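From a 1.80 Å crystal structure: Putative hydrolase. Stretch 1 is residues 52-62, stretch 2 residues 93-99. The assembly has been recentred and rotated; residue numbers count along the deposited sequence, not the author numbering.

Stretch 1 52-62: VNLSVLAKHFT
Stretch 2 93-99: KVFISEL

Helix 54-62 lies nearly antiparallel to strand 93-99, at 164° between their N-to-C directions. The axes approach to 8.5 Å. The register sets Leu54 beside Glu98 (CA to CA 5.9 Å) and Phe61 beside Val94 (CA to CA 8.1 Å). The strand is extended, so alternate residues Val94, Ile96 and Glu98 point their CA-CB bonds toward the helix.

Ile96 covers the most surface. Its rotamer is m, t (chi1 -47°, chi2 176°). Ile96 CG2 meets Leu54 CG at 3.9 Å and Leu57 CD2 at 4.1 Å. Ile96 CD1 reaches Ala58 CA at 3.6 Å and Ala58 CB at 3.9 Å.

Leu54 is t, t (chi1 -156°, chi2 168°). Its N, in the first turn, has no helical carbonyl before it to bond. It donates instead to Glu98 OE1, 2.8 Å from Leu54 N, at a nearly straight 166°. Glu98 is p, t with chi3 8°. Asn53 (chi1 72°, p) caps the same end: Asn53 OD1 accepts from Val56 N at 3.1 Å and, weakly, from Ser55 N at 3.0 Å.

At the other end, Phe61 (chi1 -60°, chi2 89°) presents a ring face to Val94 (chi1 173°, t). Val94 CG1 sits 3.8 Å from the Phe61 ring centroid, 4° off the normal, a CH-pi contact. The helix is kinked at His60 and Phe61.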

# COMPACT_ATOMS: atom_id res chain seq x y z
N VAL A 52 8.38 6.72 -13.71
CA VAL A 52 7.40 6.35 -12.68
C VAL A 52 8.07 6.03 -11.34
O VAL A 52 7.47 5.39 -10.51
CB VAL A 52 6.52 5.11 -13.10
CG1 VAL A 52 5.68 5.41 -14.32
CG2 VAL A 52 7.35 3.88 -13.38
N ASN A 53 9.26 6.55 -11.11
CA ASN A 53 10.04 6.12 -9.95
C ASN A 53 9.49 6.66 -8.61
O ASN A 53 8.49 7.35 -8.58
CB ASN A 53 11.53 6.42 -10.17
CG ASN A 53 11.87 7.84 -10.09
OD1 ASN A 53 11.11 8.67 -9.56
ND2 ASN A 53 13.08 8.17 -10.57
N LEU A 54 10.10 6.23 -7.52
CA LEU A 54 9.66 6.61 -6.18
C LEU A 54 9.39 8.15 -6.11
O LEU A 54 8.32 8.57 -5.64
CB LEU A 54 10.73 6.15 -5.16
CG LEU A 54 10.26 5.94 -3.72
CD1 LEU A 54 11.33 5.21 -2.95
CD2 LEU A 54 9.91 7.29 -3.09
N SER A 55 10.30 8.95 -6.68
CA SER A 55 10.30 10.40 -6.56
C SER A 55 9.09 10.95 -7.30
O SER A 55 8.51 11.91 -6.86
CB SER A 55 11.58 10.99 -7.11
OG SER A 55 12.67 10.50 -6.30
N VAL A 56 8.73 10.29 -8.40
CA VAL A 56 7.55 10.76 -9.18
C VAL A 56 6.24 10.62 -8.38
O VAL A 56 5.35 11.53 -8.39
CB VAL A 56 7.46 9.98 -10.47
CG1 VAL A 56 6.17 10.32 -11.22
CG2 VAL A 56 8.68 10.30 -11.34
N LEU A 57 6.07 9.47 -7.73
CA LEU A 57 4.90 9.23 -6.89
C LEU A 57 4.95 10.17 -5.70
O LEU A 57 3.94 10.71 -5.30
CB LEU A 57 4.83 7.78 -6.40
CG LEU A 57 4.19 6.76 -7.38
CD1 LEU A 57 5.02 6.48 -8.64
CD2 LEU A 57 3.87 5.45 -6.67
N ALA A 58 6.13 10.32 -5.09
CA ALA A 58 6.27 11.13 -3.87
C ALA A 58 5.85 12.60 -4.06
O ALA A 58 5.34 13.22 -3.12
CB ALA A 58 7.72 11.04 -3.33
N LYS A 59 6.02 13.12 -5.28
CA LYS A 59 5.69 14.53 -5.57
C LYS A 59 4.21 14.82 -5.35
O LYS A 59 3.83 15.96 -5.07
CB LYS A 59 6.09 14.93 -7.00
CG LYS A 59 7.55 15.30 -7.17
CD LYS A 59 7.83 16.69 -6.62
CE LYS A 59 9.28 17.07 -6.88
NZ LYS A 59 9.67 18.27 -6.07
N HIS A 60 3.37 13.80 -5.50
CA HIS A 60 1.93 13.95 -5.23
C HIS A 60 1.68 14.25 -3.77
O HIS A 60 0.65 14.78 -3.42
CB HIS A 60 1.13 12.74 -5.72
CG HIS A 60 1.10 12.63 -7.20
ND1 HIS A 60 0.03 13.07 -7.96
CD2 HIS A 60 2.05 12.23 -8.08
CE1 HIS A 60 0.33 12.93 -9.24
NE2 HIS A 60 1.54 12.43 -9.35
N PHE A 61 2.66 13.93 -2.92
CA PHE A 61 2.51 14.17 -1.49
C PHE A 61 3.37 15.36 -1.00
O PHE A 61 2.90 16.17 -0.18
CB PHE A 61 2.83 12.89 -0.76
CG PHE A 61 1.93 11.74 -1.12
CD1 PHE A 61 2.25 10.89 -2.18
CD2 PHE A 61 0.75 11.53 -0.44
CE1 PHE A 61 1.43 9.84 -2.52
CE2 PHE A 61 -0.09 10.49 -0.76
CZ PHE A 61 0.23 9.65 -1.80
N THR A 62 4.60 15.46 -1.46
CA THR A 62 5.48 16.55 -1.03
C THR A 62 4.95 17.89 -1.52
O THR A 62 5.16 18.90 -0.87
CB THR A 62 6.91 16.37 -1.48
OG1 THR A 62 6.95 16.28 -2.91
CG2 THR A 62 7.52 15.13 -0.83
N LYS A 93 0.84 8.49 7.49
CA LYS A 93 2.12 8.39 6.88
C LYS A 93 1.95 7.76 5.50
O LYS A 93 1.06 6.97 5.28
CB LYS A 93 3.09 7.49 7.70
CG LYS A 93 3.33 7.97 9.12
CD LYS A 93 4.26 6.99 9.82
CE LYS A 93 4.18 7.09 11.30
NZ LYS A 93 2.89 6.48 11.75
N VAL A 94 2.88 8.08 4.62
CA VAL A 94 2.90 7.59 3.26
C VAL A 94 4.19 6.80 3.02
O VAL A 94 5.30 7.31 3.12
CB VAL A 94 2.73 8.76 2.24
CG1 VAL A 94 2.92 8.23 0.80
CG2 VAL A 94 1.37 9.43 2.48
N PHE A 95 4.01 5.52 2.76
CA PHE A 95 5.09 4.61 2.52
C PHE A 95 5.11 4.31 1.01
O PHE A 95 4.08 3.85 0.45
CB PHE A 95 4.84 3.34 3.29
CG PHE A 95 5.97 2.37 3.23
CD1 PHE A 95 7.09 2.51 4.05
CD2 PHE A 95 5.91 1.29 2.32
CE1 PHE A 95 8.16 1.59 3.98
CE2 PHE A 95 6.94 0.37 2.23
CZ PHE A 95 8.09 0.51 3.08
N ILE A 96 6.25 4.59 0.37
CA ILE A 96 6.39 4.40 -1.09
C ILE A 96 7.62 3.56 -1.34
O ILE A 96 8.74 3.87 -0.90
CB ILE A 96 6.41 5.71 -1.92
CG1 ILE A 96 5.30 6.68 -1.53
CG2 ILE A 96 6.38 5.36 -3.44
CD1 ILE A 96 5.38 8.06 -2.32
N SER A 97 7.42 2.41 -2.00
CA SER A 97 8.56 1.56 -2.34
C SER A 97 8.70 1.45 -3.87
O SER A 97 7.78 1.82 -4.62
CB SER A 97 8.41 0.19 -1.69
OG SER A 97 7.32 -0.55 -2.23
N GLU A 98 9.88 1.04 -4.32
CA GLU A 98 10.10 0.78 -5.74
C GLU A 98 10.96 -0.47 -5.90
O GLU A 98 11.92 -0.62 -5.20
CB GLU A 98 10.77 1.94 -6.49
CG GLU A 98 12.15 2.27 -6.10
CD GLU A 98 12.72 3.46 -6.86
OE1 GLU A 98 12.02 4.20 -7.62
OE2 GLU A 98 13.88 3.71 -6.63
N LEU A 99 10.58 -1.31 -6.84
CA LEU A 99 11.33 -2.51 -7.14
C LEU A 99 12.58 -2.15 -7.94
O LEU A 99 12.54 -1.35 -8.87
CB LEU A 99 10.45 -3.48 -7.94
CG LEU A 99 10.97 -4.92 -8.17
CD1 LEU A 99 10.90 -5.75 -6.90
CD2 LEU A 99 10.14 -5.58 -9.28